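Local coordinates for USG-1 protein homolog (PDB 2HJS), which probably acts as an NAD(P)-dependent oxidoreductase of the aspartate-semialdehyde dehydrogenase family, though its own reaction is not established, at residues A[137-142]-A[223-228]; A[144-149]-A[228-233]; A[265-268]-A[274-277]. All coordinates share one frame; numbering follows the deposited sequence.

Contact 1: residues A[137-142]-A[223-228]; sequences ELCEVL and QALLGE
Cys139 slips its thiol between two consecutive leucines, Leu225 and Leu226. Its SG lies 3.9 Å from Leu225 CD1 and 3.8 Å from Leu226 CG, so one sulfur meets a methyl on one residue and a branch point on the next. A chi1 of -70° turns SG opposite the carbonyl carbon and points it off helix 133-145 towards helix 213-225. One helical turn further on, Leu142 meets the same partner: its CD2 rests 3.9 Å from Leu226 CD1, and the two side chains cross at about a right angle. Leu226 CD1 also lies 3.9 Å from Cys139 SG, so one methyl meets both residues. Leu226 is extended beyond CG (chi2 180°), which carries that methyl far out from its backbone.

In the next shell, Val114 of helix 112-115 touches both Cys139 and Leu226, while Met111 and Pro131 pack on Leu225. Beneath Leu142 are Leu154 and Leu311 from two strands. Just after Leu226, Gly227 leaves helical geometry with a positive phi. The whole is a buried, apolar junction of an alpha/beta fold, between helix 133-145, which lies against the mixed sheet of the dimerisation domain, and the C-terminal end of helix 213-225 with the residue that follows it.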
loop_
_atom_site.group_PDB
_atom_site.type_symbol
_atom_site.label_atom_id
_atom_site.label_comp_id
_atom_site.label_asym_id
_atom_site.label_seq_id
_atom_site.Cartn_x
_atom_site.Cartn_y
_atom_site.Cartn_z
ATOM N N GLU A 137 -5.994 15.300 2.592
ATOM C CA GLU A 137 -5.900 14.478 3.810
ATOM C C GLU A 137 -4.473 14.431 4.373
ATOM O O GLU A 137 -4.270 14.506 5.578
ATOM C CB GLU A 137 -6.471 13.075 3.563
ATOM C CG GLU A 137 -7.946 13.137 3.154
ATOM C CD GLU A 137 -8.363 12.062 2.135
ATOM O OE1 GLU A 137 -7.493 11.285 1.641
ATOM O OE2 GLU A 137 -9.583 12.011 1.831
ATOM N N LEU A 138 -3.482 14.317 3.496
ATOM C CA LEU A 138 -2.100 14.449 3.919
ATOM C C LEU A 138 -1.893 15.794 4.644
ATOM O O LEU A 138 -1.389 15.825 5.774
ATOM C CB LEU A 138 -1.156 14.377 2.722
ATOM C CG LEU A 138 0.346 14.390 3.051
ATOM C CD1 LEU A 138 0.735 13.221 3.957
ATOM C CD2 LEU A 138 1.205 14.381 1.767
ATOM N N CYS A 139 -2.279 16.891 3.986
ATOM C CA CYS A 139 -1.939 18.237 4.480
ATOM C C CYS A 139 -2.685 18.585 5.740
ATOM O O CYS A 139 -2.148 19.273 6.603
ATOM C CB CYS A 139 -2.169 19.315 3.407
ATOM S SG CYS A 139 -0.962 19.198 2.069
ATOM N N GLU A 140 -3.910 18.096 5.845
ATOM C CA GLU A 140 -4.697 18.324 7.031
ATOM C C GLU A 140 -4.010 17.747 8.264
ATOM O O GLU A 140 -4.096 18.320 9.339
ATOM C CB GLU A 140 -6.091 17.694 6.875
ATOM C CG GLU A 140 -6.866 17.585 8.173
ATOM C CD GLU A 140 -8.195 16.863 7.994
ATOM O OE1 GLU A 140 -8.301 16.058 7.032
ATOM O OE2 GLU A 140 -9.129 17.100 8.812
ATOM N N VAL A 141 -3.351 16.602 8.100
ATOM C CA VAL A 141 -2.689 15.926 9.203
ATOM C C VAL A 141 -1.310 16.538 9.467
ATOM O O VAL A 141 -0.931 16.730 10.612
ATOM C CB VAL A 141 -2.572 14.404 8.920
ATOM C CG1 VAL A 141 -1.648 13.712 9.953
ATOM C CG2 VAL A 141 -3.973 13.780 8.900
ATOM N N LEU A 142 -0.580 16.859 8.409
ATOM C CA LEU A 142 0.764 17.432 8.542
ATOM C C LEU A 142 0.810 18.866 9.059
ATOM O O LEU A 142 1.707 19.211 9.833
ATOM C CB LEU A 142 1.468 17.414 7.201
ATOM C CG LEU A 142 2.420 16.265 6.929
ATOM C CD1 LEU A 142 1.946 14.936 7.500
ATOM C CD2 LEU A 142 2.603 16.193 5.422
ATOM N N GLN A 223 3.075 21.060 -2.378
ATOM C CA GLN A 223 4.075 22.127 -2.410
ATOM C C GLN A 223 3.448 23.526 -2.445
ATOM O O GLN A 223 4.038 24.472 -1.933
ATOM C CB GLN A 223 5.121 21.897 -3.517
ATOM C CG GLN A 223 5.133 22.818 -4.758
ATOM C CD GLN A 223 6.331 22.489 -5.681
ATOM O OE1 GLN A 223 7.253 21.775 -5.287
ATOM N NE2 GLN A 223 6.306 23.003 -6.899
ATOM N N ALA A 224 2.257 23.653 -3.030
ATOM C CA ALA A 224 1.532 24.936 -2.978
ATOM C C ALA A 224 0.963 25.178 -1.592
ATOM O O ALA A 224 1.036 26.282 -1.101
ATOM C CB ALA A 224 0.452 25.042 -4.034
ATOM N N LEU A 225 0.445 24.136 -0.954
ATOM C CA LEU A 225 -0.229 24.256 0.345
ATOM C C LEU A 225 0.714 24.359 1.540
ATOM O O LEU A 225 0.469 25.152 2.445
ATOM C CB LEU A 225 -1.173 23.063 0.570
ATOM C CG LEU A 225 -2.451 22.989 -0.274
ATOM C CD1 LEU A 225 -2.940 21.542 -0.405
ATOM C CD2 LEU A 225 -3.540 23.887 0.306
ATOM N N LEU A 226 1.752 23.522 1.572
ATOM C CA LEU A 226 2.650 23.463 2.717
ATOM C C LEU A 226 3.895 24.264 2.435
ATOM O O LEU A 226 4.509 24.800 3.351
ATOM C CB LEU A 226 3.035 22.021 3.076
ATOM C CG LEU A 226 1.912 21.111 3.586
ATOM C CD1 LEU A 226 2.457 19.744 3.882
ATOM C CD2 LEU A 226 1.217 21.681 4.811
ATOM N N GLY A 227 4.267 24.346 1.165
ATOM C CA GLY A 227 5.349 25.201 0.748
ATOM C C GLY A 227 6.682 24.720 1.260
ATOM O O GLY A 227 7.073 23.565 1.056
ATOM N N GLU A 228 7.344 25.625 1.974
ATOM C CA GLU A 228 8.730 25.458 2.367
ATOM C C GLU A 228 8.892 24.679 3.663
ATOM O O GLU A 228 9.978 24.152 3.928
ATOM C CB GLU A 228 9.409 26.830 2.469
ATOM C CG GLU A 228 10.870 26.808 2.062
ATOM C CD GLU A 228 11.071 26.208 0.683
ATOM O OE1 GLU A 228 11.485 25.023 0.611
ATOM O OE2 GLU A 228 10.796 26.914 -0.318
#

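Contact 2: residues A[144-149]-A[228-233]; sequences PLLATL and ERIGPL
Leu146 sets its two methyls against Ile230 CG2 and the carbonyl oxygen of Arg229, and nearly everything in this contact is made by that one leucine. The apolar part is a meeting of methyls. Ile230 CG2 fits at the fork, 3.8 Å from Leu146 CD1 and 3.9 Å from Leu146 CD2, so both branches share a single partner. The first torsion of Ile230 (chi1 52°) puts CG1 between the backbone N and the carbonyl carbon and leaves CG2 to meet Leu146. The two side chains meet at a slant.

The second kind of approach is apolar against polar. Leu146 CD2 comes to 4.0 Å from Arg229 O, a van der Waals contact that places the leucine methyls against the peptide joining Arg229 and Ile230. The arginine side chain bends at chi2 and chi3 and curls back past the root of the leucine, bringing its NH2 to 4.1 Å from Leu146 CB at an oblique angle. This is loose packing at an exposed edge; Arg229 also touches a crystal neighbour, so the curl may owe something to the lattice.

Backbone bonds hold 144-149 from within. Leu145 O accepts from both Thr148 N (3.0 Å) and Leu149 N (2.8 Å), holding the chain in a tight turn as it comes off helix 133-145.

Around this core, Leu146 also rests on Leu226 and on Cys151 of strand 151-160, and the Ile230 side chain has Val222 and Leu154 as neighbours, while Gly231 and Pro232 make backbone bonds to that strand at Cys151 and Leu154. Pro232 packs on Gln308 of the second subunit. The contact thus joins the turn between helix 133-145 and strand 151-160 to the loop that leads from helix 213-225 into strand 233-239, the parallel neighbour of strand 151-160.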
loop_
_atom_site.group_PDB
_atom_site.type_symbol
_atom_site.label_atom_id
_atom_site.label_comp_id
_atom_site.label_asym_id
_atom_site.label_seq_id
_atom_site.Cartn_x
_atom_site.Cartn_y
_atom_site.Cartn_z
ATOM N N PRO A 144 -0.786 20.750 11.362
ATOM C CA PRO A 144 -0.586 20.995 12.814
ATOM C C PRO A 144 0.713 20.393 13.382
ATOM O O PRO A 144 1.239 20.891 14.355
ATOM C CB PRO A 144 -1.820 20.362 13.470
ATOM C CG PRO A 144 -2.465 19.525 12.432
ATOM C CD PRO A 144 -1.969 19.912 11.082
ATOM N N LEU A 145 1.229 19.348 12.758
ATOM C CA LEU A 145 2.482 18.742 13.184
ATOM C C LEU A 145 3.701 19.602 12.864
ATOM O O LEU A 145 4.706 19.550 13.577
ATOM C CB LEU A 145 2.643 17.369 12.536
ATOM C CG LEU A 145 1.619 16.310 12.919
ATOM C CD1 LEU A 145 1.966 14.972 12.211
ATOM C CD2 LEU A 145 1.626 16.144 14.411
ATOM N N LEU A 146 3.610 20.412 11.812
ATOM C CA LEU A 146 4.773 21.142 11.324
ATOM C C LEU A 146 5.130 22.339 12.184
ATOM O O LEU A 146 6.199 22.920 12.017
ATOM C CB LEU A 146 4.623 21.538 9.859
ATOM C CG LEU A 146 4.491 20.331 8.922
ATOM C CD1 LEU A 146 4.205 20.826 7.524
ATOM C CD2 LEU A 146 5.700 19.373 8.937
ATOM N N ALA A 147 4.255 22.690 13.120
ATOM C CA ALA A 147 4.592 23.706 14.117
ATOM C C ALA A 147 5.628 23.186 15.116
ATOM O O ALA A 147 6.341 23.973 15.737
ATOM C CB ALA A 147 3.360 24.164 14.837
ATOM N N THR A 148 5.695 21.861 15.246
ATOM C CA THR A 148 6.523 21.177 16.231
ATOM C C THR A 148 7.666 20.395 15.574
ATOM O O THR A 148 8.765 20.366 16.101
ATOM C CB THR A 148 5.632 20.260 17.139
ATOM O OG1 THR A 148 5.055 21.054 18.191
ATOM C CG2 THR A 148 6.412 19.103 17.774
ATOM N N LEU A 149 7.398 19.775 14.425
ATOM C CA LEU A 149 8.365 18.935 13.721
ATOM C C LEU A 149 9.033 19.683 12.584
ATOM O O LEU A 149 8.381 20.426 11.856
ATOM C CB LEU A 149 7.677 17.697 13.138
ATOM C CG LEU A 149 6.934 16.771 14.095
ATOM C CD1 LEU A 149 6.400 15.582 13.347
ATOM C CD2 LEU A 149 7.815 16.326 15.273
ATOM N N GLU A 228 7.344 25.625 1.974
ATOM C CA GLU A 228 8.730 25.458 2.367
ATOM C C GLU A 228 8.892 24.679 3.663
ATOM O O GLU A 228 9.978 24.152 3.928
ATOM C CB GLU A 228 9.409 26.830 2.469
ATOM C CG GLU A 228 10.870 26.808 2.062
ATOM C CD GLU A 228 11.071 26.208 0.683
ATOM O OE1 GLU A 228 11.485 25.023 0.611
ATOM O OE2 GLU A 228 10.796 26.914 -0.318
ATOM N N ARG A 229 7.816 24.575 4.446
ATOM C CA ARG A 229 7.863 23.862 5.734
ATOM C C ARG A 229 8.068 22.352 5.648
ATOM O O ARG A 229 8.130 21.673 6.677
ATOM C CB ARG A 229 6.673 24.217 6.634
ATOM C CG ARG A 229 5.421 24.580 5.895
ATOM C CD ARG A 229 4.691 25.745 6.552
ATOM N NE ARG A 229 4.048 25.354 7.802
ATOM C CZ ARG A 229 2.734 25.207 7.960
ATOM N NH1 ARG A 229 1.897 25.444 6.945
ATOM N NH2 ARG A 229 2.257 24.835 9.148
ATOM N N ILE A 230 8.189 21.815 4.439
ATOM C CA ILE A 230 8.628 20.435 4.292
ATOM C C ILE A 230 9.698 20.334 3.220
ATOM O O ILE A 230 9.763 21.171 2.296
ATOM C CB ILE A 230 7.482 19.443 3.944
ATOM C CG1 ILE A 230 6.670 19.925 2.741
ATOM C CG2 ILE A 230 6.585 19.167 5.147
ATOM C CD1 ILE A 230 6.078 18.777 1.955
ATOM N N GLY A 231 10.527 19.298 3.344
ATOM C CA GLY A 231 11.511 18.994 2.319
ATOM C C GLY A 231 10.896 18.187 1.187
ATOM O O GLY A 231 9.675 18.065 1.090
ATOM N N PRO A 232 11.743 17.581 0.349
ATOM C CA PRO A 232 11.248 16.845 -0.814
ATOM C C PRO A 232 10.106 15.861 -0.450
ATOM O O PRO A 232 10.215 15.116 0.538
ATOM C CB PRO A 232 12.475 16.060 -1.271
ATOM C CG PRO A 232 13.644 16.820 -0.729
ATOM C CD PRO A 232 13.205 17.511 0.495
ATOM N N LEU A 233 9.017 15.909 -1.215
ATOM C CA LEU A 233 7.951 14.923 -1.154
ATOM C C LEU A 233 8.201 13.772 -2.147
ATOM O O LEU A 233 8.501 14.014 -3.305
ATOM C CB LEU A 233 6.663 15.579 -1.573
ATOM C CG LEU A 233 5.308 15.067 -1.091
ATOM C CD1 LEU A 233 4.244 15.227 -2.207
ATOM C CD2 LEU A 233 5.281 13.673 -0.525
#

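Contact 3: residues A[265-268]-A[274-277]; sequences RVLD and EWVG
A water between Asp268 and Trp275 accepts the backbone N-H of Trp275, with N 3.0 Å from the water oxygen. The water also faces two carboxylates: Asp268 OD1, at a distance short enough to be treated with caution, and Glu274 OE1, at 3.1 Å in a weak bond. With several acceptors competing for its protons, the water probably eases the nearness of these two acids, whose OD1 and OE1 stand 4.6 Å apart.

The setting is the second half of a beta-alpha-beta crossover: helix 260-269, entered from strand 246-254, turns back within a few residues into strand 273-275, an outermost strand of the six-stranded mixed sheet. Trp275 points its CB at the helix and brings it 4.1 Å from Leu267 CB and 3.9 Å from Asp268 N, close against the backbone of the last full turn. With CG opposite the backbone N (chi1 172°), the indole swings out beside the carboxylate of Asp268. There Asp268 CG lies 4.1 Å from Trp275 CE3 in an oblique approach, the carboxylate and ring planes inclined by 61°.

Leu267 looks further inward, touching Val296 and Val299 of strand 294-301 and Val141 of helix 133-145. Strand 273-275 is tied to strand 294-301 by backbone bonds from Glu274 to Thr294 and Val296. After Val276 the chain folds back over the indole, and Gly277 N settles above the centre of the Trp275 ring, 3.8 Å from its plane.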
loop_
_atom_site.group_PDB
_atom_site.type_symbol
_atom_site.label_atom_id
_atom_site.label_comp_id
_atom_site.label_asym_id
_atom_site.label_seq_id
_atom_site.Cartn_x
_atom_site.Cartn_y
_atom_site.Cartn_z
ATOM N N ARG A 265 -0.573 13.963 20.909
ATOM C CA ARG A 265 -1.299 15.031 21.607
ATOM C C ARG A 265 -1.886 16.071 20.613
ATOM O O ARG A 265 -3.059 16.458 20.720
ATOM C CB ARG A 265 -0.392 15.669 22.673
ATOM C CG ARG A 265 -1.073 16.568 23.672
ATOM C CD ARG A 265 -0.068 17.079 24.768
ATOM N NE ARG A 265 0.524 16.002 25.568
ATOM C CZ ARG A 265 1.820 15.649 25.599
ATOM N NH1 ARG A 265 2.742 16.283 24.896
ATOM N NH2 ARG A 265 2.213 14.647 26.376
ATOM N N VAL A 266 -1.085 16.496 19.638
ATOM C CA VAL A 266 -1.496 17.507 18.673
ATOM C C VAL A 266 -2.641 16.989 17.817
ATOM O O VAL A 266 -3.616 17.705 17.573
ATOM C CB VAL A 266 -0.327 17.918 17.731
ATOM C CG1 VAL A 266 -0.833 18.796 16.574
ATOM C CG2 VAL A 266 0.711 18.678 18.488
ATOM N N LEU A 267 -2.489 15.753 17.343
ATOM C CA LEU A 267 -3.481 15.067 16.516
ATOM C C LEU A 267 -4.762 14.849 17.289
ATOM O O LEU A 267 -5.853 15.027 16.759
ATOM C CB LEU A 267 -2.945 13.708 16.058
ATOM C CG LEU A 267 -1.748 13.740 15.102
ATOM C CD1 LEU A 267 -1.184 12.347 14.918
ATOM C CD2 LEU A 267 -2.125 14.374 13.768
ATOM N N ASP A 268 -4.620 14.460 18.550
ATOM C CA ASP A 268 -5.771 14.290 19.403
ATOM C C ASP A 268 -6.511 15.626 19.617
ATOM O O ASP A 268 -7.730 15.639 19.646
ATOM C CB ASP A 268 -5.347 13.679 20.734
ATOM C CG ASP A 268 -6.455 12.880 21.393
ATOM O OD1 ASP A 268 -7.448 12.524 20.704
ATOM O OD2 ASP A 268 -6.306 12.591 22.601
ATOM N N GLU A 274 -9.184 12.339 14.045
ATOM C CA GLU A 274 -9.375 11.399 15.143
ATOM C C GLU A 274 -8.117 10.548 15.317
ATOM O O GLU A 274 -7.736 9.785 14.423
ATOM C CB GLU A 274 -10.625 10.541 14.921
ATOM C CG GLU A 274 -11.004 9.644 16.110
ATOM C CD GLU A 274 -11.192 10.399 17.432
ATOM O OE1 GLU A 274 -10.593 9.970 18.440
ATOM O OE2 GLU A 274 -11.936 11.404 17.473
ATOM N N TRP A 275 -7.452 10.714 16.454
ATOM C CA TRP A 275 -6.234 9.976 16.730
ATOM C C TRP A 275 -6.589 8.618 17.318
ATOM O O TRP A 275 -7.387 8.537 18.228
ATOM C CB TRP A 275 -5.295 10.721 17.687
ATOM C CG TRP A 275 -4.122 9.821 18.113
ATOM C CD1 TRP A 275 -3.108 9.352 17.304
ATOM C CD2 TRP A 275 -3.897 9.248 19.410
ATOM N NE1 TRP A 275 -2.255 8.553 18.035
ATOM C CE2 TRP A 275 -2.716 8.463 19.323
ATOM C CE3 TRP A 275 -4.566 9.332 20.642
ATOM C CZ2 TRP A 275 -2.194 7.768 20.415
ATOM C CZ3 TRP A 275 -4.048 8.633 21.729
ATOM C CH2 TRP A 275 -2.864 7.867 21.608
ATOM N N VAL A 276 -5.990 7.561 16.782
ATOM C CA VAL A 276 -6.197 6.208 17.294
ATOM C C VAL A 276 -4.854 5.677 17.790
ATOM O O VAL A 276 -3.845 5.728 17.077
ATOM C CB VAL A 276 -6.804 5.256 16.211
ATOM C CG1 VAL A 276 -7.063 3.845 16.795
ATOM C CG2 VAL A 276 -8.079 5.851 15.620
ATOM N N GLY A 277 -4.833 5.199 19.026
ATOM C CA GLY A 277 -3.607 4.655 19.613
ATOM C C GLY A 277 -3.857 3.304 20.255
ATOM O O GLY A 277 -4.727 2.563 19.804
HETATM O O HOH W 1 -8.699 12.429 18.566
#

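In the fold
From the N terminus, the chain completes its nucleotide-binding-type sheet before helix 133-145, where contacts 1 and 2 begin in succession. Their partners come some eighty residues later, also in succession, so the two long loops cross rather than nest; they share Glu228, and Leu146 CD1 touches Leu226 CD2 between them. Together they bind helix 133-145 and the turn after it to the end of helix 213-225 and the loop into strand 233-239. Contact 3 follows in series, closing only the short turn from helix 260-269 to strand 273-275 at the other edge of the second sheet. Helix 133-145 links them: Val141 and Leu145 pack on Leu267, Pro144 on Val266.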